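Peptidase M16 C-terminal domain-containing protein (Enterococcus faecalis, PDB 3D3Y) is of uncharacterised function but belongs to the M16 metallopeptidase family, carrying a domain of that family's inactive type. Local coordinates at residues S255-A260 and K324-V329; T263-G268 and F273-F278. One frame throughout, in Å; residues are numbered along the deposited sequence.

Contact 1: residues S255-A260 and K324-V329; sequences SKLNLA and KNRNQV. With ACT (acetate ion), chain C.
Arg326, in the first turn of helix 326-341, meets Leu257 of the strand in two ways. Its carbonyl O lies 3.5 Å from Leu257 CD2, and its CG comes within 4.0 Å of the same methyl, while Leu257 CD1 brushes CG from slightly farther off. The two side chains run roughly perpendicular, and Leu257 touches the aliphatic root of the arginine. From CG the arginine chain runs on extended to NE, carrying the guanidinium past the leucine to polar partners. One is Asn327, whose OD1 takes a bond from Arg326 NH1 at 3.0 Å, almost in the guanidinium plane and almost in line with the C=O bond (164° at the oxygen). The other is Glu245, which forms a salt bridge with NH2; together they should fix the turn of the group. One turn on from Asn325, Val329 N bonds to Asn325 O, and the valine directs its side chain at the strand, with CG1 4.1 Å from Leu257 CD2. Leucine CG stands anti to the backbone N (chi1 176°), and CD2 ends up among Arg326 O, Arg326 CG and Val329. No hydrogen bond joins the two segments. At the N-terminal end of the strand Ser255 OG lies 2.4 Å from acetate OXT, doubtfully short for a hydrogen bond; Gly420 N also bonds to OG. Strand 255-262 runs between antiparallel partners 411-421 and 314-321: Leu257 also packs on Ile415 and Ile321, Val329 on Ile321 and Arg326 on Phe417. Helix 326-341 thus lies on one face of the sheet, while Lys256, Asn258 and Ala260 turn to helix 150-162.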
loop_
_atom_site.group_PDB
_atom_site.type_symbol
_atom_site.label_atom_id
_atom_site.label_comp_id
_atom_site.label_asym_id
_atom_site.label_seq_id
_atom_site.Cartn_x
_atom_site.Cartn_y
_atom_site.Cartn_z
ATOM N N SER A 255 -16.812 20.427 5.889
ATOM C CA SER A 255 -15.875 20.007 6.954
ATOM C C SER A 255 -15.645 18.510 6.882
ATOM O O SER A 255 -16.450 17.786 6.305
ATOM C CB SER A 255 -16.416 20.384 8.333
ATOM O OG SER A 255 -16.532 21.797 8.451
ATOM N N LYS A 256 -14.550 18.040 7.457
ATOM C CA LYS A 256 -14.252 16.616 7.523
ATOM C C LYS A 256 -14.237 16.182 8.964
ATOM O O LYS A 256 -13.649 16.855 9.819
ATOM C CB LYS A 256 -12.891 16.301 6.891
ATOM C CG LYS A 256 -12.712 16.874 5.481
ATOM C CD LYS A 256 -13.762 16.329 4.529
ATOM C CE LYS A 256 -13.582 16.779 3.081
ATOM N NZ LYS A 256 -14.707 16.202 2.240
ATOM N N LEU A 257 -14.885 15.061 9.251
ATOM C CA LEU A 257 -14.828 14.534 10.611
ATOM C C LEU A 257 -14.471 13.058 10.564
ATOM O O LEU A 257 -15.259 12.231 10.082
ATOM C CB LEU A 257 -16.171 14.795 11.354
ATOM C CG LEU A 257 -16.297 14.201 12.775
ATOM C CD1 LEU A 257 -15.216 14.799 13.752
ATOM C CD2 LEU A 257 -17.728 14.403 13.337
ATOM N N ASN A 258 -13.279 12.732 11.053
ATOM C CA ASN A 258 -12.752 11.371 10.954
ATOM C C ASN A 258 -12.419 10.775 12.322
ATOM O O ASN A 258 -12.046 11.500 13.260
ATOM C CB ASN A 258 -11.476 11.340 10.078
ATOM C CG ASN A 258 -11.717 11.833 8.659
ATOM O OD1 ASN A 258 -12.845 11.800 8.134
ATOM N ND2 ASN A 258 -10.636 12.293 8.014
ATOM N N LEU A 259 -12.511 9.455 12.426
ATOM C CA LEU A 259 -12.330 8.752 13.715
ATOM C C LEU A 259 -11.457 7.542 13.456
ATOM O O LEU A 259 -11.637 6.844 12.444
ATOM C CB LEU A 259 -13.664 8.246 14.285
ATOM C CG LEU A 259 -14.781 9.199 14.710
ATOM C CD1 LEU A 259 -15.516 9.791 13.487
ATOM C CD2 LEU A 259 -15.746 8.423 15.544
ATOM N N ALA A 260 -10.551 7.275 14.391
ATOM C CA ALA A 260 -9.674 6.123 14.316
ATOM C C ALA A 260 -9.841 5.261 15.552
ATOM O O ALA A 260 -9.763 5.752 16.690
ATOM C CB ALA A 260 -8.229 6.567 14.189
ATOM N N LYS A 324 -21.159 22.367 11.873
ATOM C CA LYS A 324 -22.108 22.575 12.998
ATOM C C LYS A 324 -22.690 21.274 13.591
ATOM O O LYS A 324 -23.143 21.260 14.742
ATOM C CB LYS A 324 -23.228 23.566 12.623
ATOM C CG LYS A 324 -24.346 22.986 11.762
ATOM C CD LYS A 324 -25.557 23.947 11.563
ATOM C CE LYS A 324 -26.494 24.040 12.807
ATOM N NZ LYS A 324 -27.616 25.091 12.663
ATOM N N ASN A 325 -22.630 20.181 12.827
ATOM C CA ASN A 325 -23.222 18.897 13.213
ATOM C C ASN A 325 -22.211 17.899 13.818
ATOM O O ASN A 325 -22.527 16.714 13.989
ATOM C CB ASN A 325 -23.947 18.273 12.003
ATOM C CG ASN A 325 -25.151 19.096 11.523
ATOM O OD1 ASN A 325 -25.946 19.576 12.329
ATOM N ND2 ASN A 325 -25.315 19.215 10.209
ATOM N N ARG A 326 -21.002 18.383 14.149
ATOM C CA ARG A 326 -19.917 17.514 14.609
ATOM C C ARG A 326 -20.351 16.573 15.734
ATOM O O ARG A 326 -20.202 15.341 15.628
ATOM C CB ARG A 326 -18.714 18.347 15.054
ATOM C CG ARG A 326 -17.623 17.561 15.798
ATOM C CD ARG A 326 -16.774 18.451 16.755
ATOM N NE ARG A 326 -15.521 17.775 17.145
ATOM C CZ ARG A 326 -15.378 16.965 18.196
ATOM N NH1 ARG A 326 -16.407 16.719 19.007
ATOM N NH2 ARG A 326 -14.199 16.392 18.445
ATOM N N ASN A 327 -20.911 17.150 16.800
ATOM C CA ASN A 327 -21.266 16.359 17.991
ATOM C C ASN A 327 -22.410 15.415 17.703
ATOM O O ASN A 327 -22.381 14.261 18.122
ATOM C CB ASN A 327 -21.543 17.265 19.198
ATOM C CG ASN A 327 -20.313 18.087 19.597
ATOM O OD1 ASN A 327 -19.198 17.574 19.637
ATOM N ND2 ASN A 327 -20.513 19.382 19.858
ATOM N N GLN A 328 -23.408 15.873 16.959
ATOM C CA GLN A 328 -24.503 14.970 16.585
ATOM C C GLN A 328 -24.051 13.813 15.684
ATOM O O GLN A 328 -24.514 12.676 15.847
ATOM C CB GLN A 328 -25.646 15.725 15.926
ATOM C CG GLN A 328 -26.886 14.887 15.801
ATOM C CD GLN A 328 -28.078 15.690 15.382
ATOM O OE1 GLN A 328 -28.028 16.931 15.321
ATOM N NE2 GLN A 328 -29.178 14.988 15.070
ATOM N N VAL A 329 -23.157 14.087 14.735
ATOM C CA VAL A 329 -22.603 13.018 13.921
ATOM C C VAL A 329 -21.806 12.027 14.803
ATOM O O VAL A 329 -21.910 10.822 14.620
ATOM C CB VAL A 329 -21.717 13.551 12.769
ATOM C CG1 VAL A 329 -20.992 12.381 12.039
ATOM C CG2 VAL A 329 -22.549 14.376 11.742
HETATM C C ACT C . -19.121 23.689 6.908
HETATM O O ACT C . -18.628 23.885 5.775
HETATM O OXT ACT C . -18.480 22.966 7.697
HETATM C CH3 ACT C . -20.408 24.302 7.282
#

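Contact 2: residues T263-G268 and F273-F278; sequences TDIYYG and FALQVF
Ile265 and Leu275 mark the closest backbone approach, with 7.6 Å between their CA atoms. Segment 263-268 is an irregular loop leaving strand 255-262, whereas 273-278 is regular helix, with Phe278 N bonded to Ala274 O. No hydrogen bond links the two, and side chains alone bridge the gap. Before the chain reaches Ile265 it bends through an ST turn: Thr263 OG1 accepts from Ile265 N at 3.1 Å, a nearly straight bond (165°). Both residues joined by this bond direct their side chains at the helix. Leu275 receives them with its two methyls. CD2 packs against Ile265 CG2 at 3.7 Å and lies almost as near to CB, so it rests on the branch point of the isoleucine; CD1 reaches to 4.4 Å from Thr263 CG2. The other isoleucine arm, ending in CD1, lies 4.2 Å from Leu275 CB; the isoleucine and leucine chains run alongside each other, pointing opposite ways. Ile265 CG2 stands anti to the backbone N while CG1 stands beside that N (chi1 -64°), which lets both branches touch the leucine. Val406 of helix 400-409 packs on Leu275 too. All three touching residues are buried, and they form a small apolar cluster where a strand-to-helix connection folds back on the helix it enters, within the M16 inactive-type domain, where helices pack against a mixed beta sheet.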
loop_
_atom_site.group_PDB
_atom_site.type_symbol
_atom_site.label_atom_id
_atom_site.label_comp_id
_atom_site.label_asym_id
_atom_site.label_seq_id
_atom_site.Cartn_x
_atom_site.Cartn_y
_atom_site.Cartn_z
ATOM N N THR A 263 -8.211 -1.821 16.564
ATOM C CA THR A 263 -8.914 -3.089 16.453
ATOM C C THR A 263 -8.116 -4.218 17.064
ATOM O O THR A 263 -8.692 -5.243 17.423
ATOM C CB THR A 263 -9.165 -3.479 14.986
ATOM O OG1 THR A 263 -7.889 -3.662 14.352
ATOM C CG2 THR A 263 -9.967 -2.395 14.227
ATOM N N ASP A 264 -6.797 -4.048 17.126
ATOM C CA ASP A 264 -5.886 -5.129 17.455
ATOM C C ASP A 264 -6.136 -6.420 16.617
ATOM O O ASP A 264 -5.875 -7.511 17.089
ATOM C CB ASP A 264 -5.984 -5.401 18.968
ATOM C CG ASP A 264 -4.778 -6.142 19.521
ATOM O OD1 ASP A 264 -3.618 -5.792 19.152
ATOM O OD2 ASP A 264 -5.001 -7.067 20.346
ATOM N N ILE A 265 -6.644 -6.297 15.383
ATOM C CA ILE A 265 -6.863 -7.476 14.543
ATOM C C ILE A 265 -6.001 -7.410 13.281
ATOM O O ILE A 265 -6.033 -6.419 12.554
ATOM C CB ILE A 265 -8.352 -7.654 14.156
ATOM C CG1 ILE A 265 -9.218 -7.924 15.412
ATOM C CG2 ILE A 265 -8.523 -8.799 13.143
ATOM C CD1 ILE A 265 -10.702 -7.649 15.148
ATOM N N TYR A 266 -5.275 -8.496 13.010
ATOM C CA TYR A 266 -4.258 -8.506 11.948
ATOM C C TYR A 266 -4.497 -9.605 10.955
ATOM O O TYR A 266 -5.235 -10.560 11.227
ATOM C CB TYR A 266 -2.841 -8.624 12.538
ATOM C CG TYR A 266 -2.488 -7.386 13.345
ATOM C CD1 TYR A 266 -1.740 -6.358 12.778
ATOM C CD2 TYR A 266 -2.940 -7.231 14.655
ATOM C CE1 TYR A 266 -1.444 -5.203 13.496
ATOM C CE2 TYR A 266 -2.647 -6.076 15.396
ATOM C CZ TYR A 266 -1.906 -5.074 14.812
ATOM O OH TYR A 266 -1.611 -3.934 15.520
ATOM N N TYR A 267 -3.874 -9.460 9.795
ATOM C CA TYR A 267 -3.913 -10.453 8.748
ATOM C C TYR A 267 -3.517 -11.793 9.382
ATOM O O TYR A 267 -2.540 -11.854 10.110
ATOM C CB TYR A 267 -2.888 -10.064 7.699
ATOM C CG TYR A 267 -2.895 -10.891 6.460
ATOM C CD1 TYR A 267 -3.740 -10.582 5.392
ATOM C CD2 TYR A 267 -2.036 -11.975 6.343
ATOM C CE1 TYR A 267 -3.713 -11.352 4.218
ATOM C CE2 TYR A 267 -1.986 -12.749 5.200
ATOM C CZ TYR A 267 -2.826 -12.445 4.137
ATOM O OH TYR A 267 -2.718 -13.227 3.012
ATOM N N GLY A 268 -4.285 -12.841 9.122
ATOM C CA GLY A 268 -4.007 -14.148 9.720
ATOM C C GLY A 268 -4.497 -14.391 11.151
ATOM O O GLY A 268 -4.322 -15.492 11.688
ATOM N N PHE A 273 -11.484 -12.560 9.447
ATOM C CA PHE A 273 -12.657 -12.605 8.555
ATOM C C PHE A 273 -13.887 -11.900 9.143
ATOM O O PHE A 273 -14.589 -11.148 8.435
ATOM C CB PHE A 273 -12.973 -14.060 8.124
ATOM C CG PHE A 273 -11.971 -14.591 7.166
ATOM C CD1 PHE A 273 -12.121 -14.368 5.792
ATOM C CD2 PHE A 273 -10.823 -15.252 7.630
ATOM C CE1 PHE A 273 -11.163 -14.804 4.893
ATOM C CE2 PHE A 273 -9.850 -15.691 6.732
ATOM C CZ PHE A 273 -10.025 -15.476 5.375
ATOM N N ALA A 274 -14.127 -12.128 10.440
ATOM C CA ALA A 274 -15.174 -11.402 11.186
ATOM C C ALA A 274 -15.030 -9.873 11.026
ATOM O O ALA A 274 -16.014 -9.153 10.921
ATOM C CB ALA A 274 -15.110 -11.792 12.685
ATOM N N LEU A 275 -13.790 -9.400 11.006
ATOM C CA LEU A 275 -13.532 -7.946 10.859
ATOM C C LEU A 275 -13.887 -7.468 9.448
ATOM O O LEU A 275 -14.480 -6.394 9.265
ATOM C CB LEU A 275 -12.077 -7.621 11.204
ATOM C CG LEU A 275 -11.612 -6.189 10.883
ATOM C CD1 LEU A 275 -12.306 -5.231 11.856
ATOM C CD2 LEU A 275 -10.076 -6.115 11.045
ATOM N N GLN A 276 -13.581 -8.305 8.452
ATOM C CA GLN A 276 -13.946 -8.004 7.067
ATOM C C GLN A 276 -15.466 -7.726 6.993
ATOM O O GLN A 276 -15.907 -6.740 6.406
ATOM C CB GLN A 276 -13.561 -9.182 6.159
ATOM C CG GLN A 276 -12.053 -9.460 6.051
ATOM C CD GLN A 276 -11.329 -8.349 5.301
ATOM O OE1 GLN A 276 -11.930 -7.640 4.476
ATOM N NE2 GLN A 276 -10.049 -8.175 5.591
ATOM N N VAL A 277 -16.238 -8.604 7.617
ATOM C CA VAL A 277 -17.684 -8.519 7.587
ATOM C C VAL A 277 -18.151 -7.369 8.467
ATOM O O VAL A 277 -19.006 -6.585 8.036
ATOM C CB VAL A 277 -18.357 -9.877 7.964
ATOM C CG1 VAL A 277 -19.910 -9.750 7.998
ATOM C CG2 VAL A 277 -17.923 -10.978 6.976
ATOM N N PHE A 278 -17.582 -7.242 9.674
ATOM C CA PHE A 278 -17.967 -6.124 10.555
ATOM C C PHE A 278 -17.818 -4.795 9.818
ATOM O O PHE A 278 -18.719 -3.940 9.851
ATOM C CB PHE A 278 -17.127 -6.080 11.832
ATOM C CG PHE A 278 -17.213 -4.748 12.529
ATOM C CD1 PHE A 278 -18.265 -4.475 13.427
ATOM C CD2 PHE A 278 -16.274 -3.751 12.264
ATOM C CE1 PHE A 278 -18.370 -3.213 14.055
ATOM C CE2 PHE A 278 -16.375 -2.492 12.878
ATOM C CZ PHE A 278 -17.418 -2.230 13.794
#

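Strand 255-262 supplies the first half of contact 1, then the chain leaves its end through the loop 263-268 and enters helix 272-284. Contact 2 closes a short loop there, with only four residues between its segments. The chain goes on through helix 289-295 and the antiparallel strands 303-309 and 314-321 before helix 326-341 returns to the starting strand, where contact 1 closes a loop with 63 residues between its segments. The smaller loop therefore lies wholly within the larger, without crossing it. About 25 Å separates the two centres: contact 1 ties helix 326-341 to the sheet, contact 2 ties helix 272-284 to the loop leading into it.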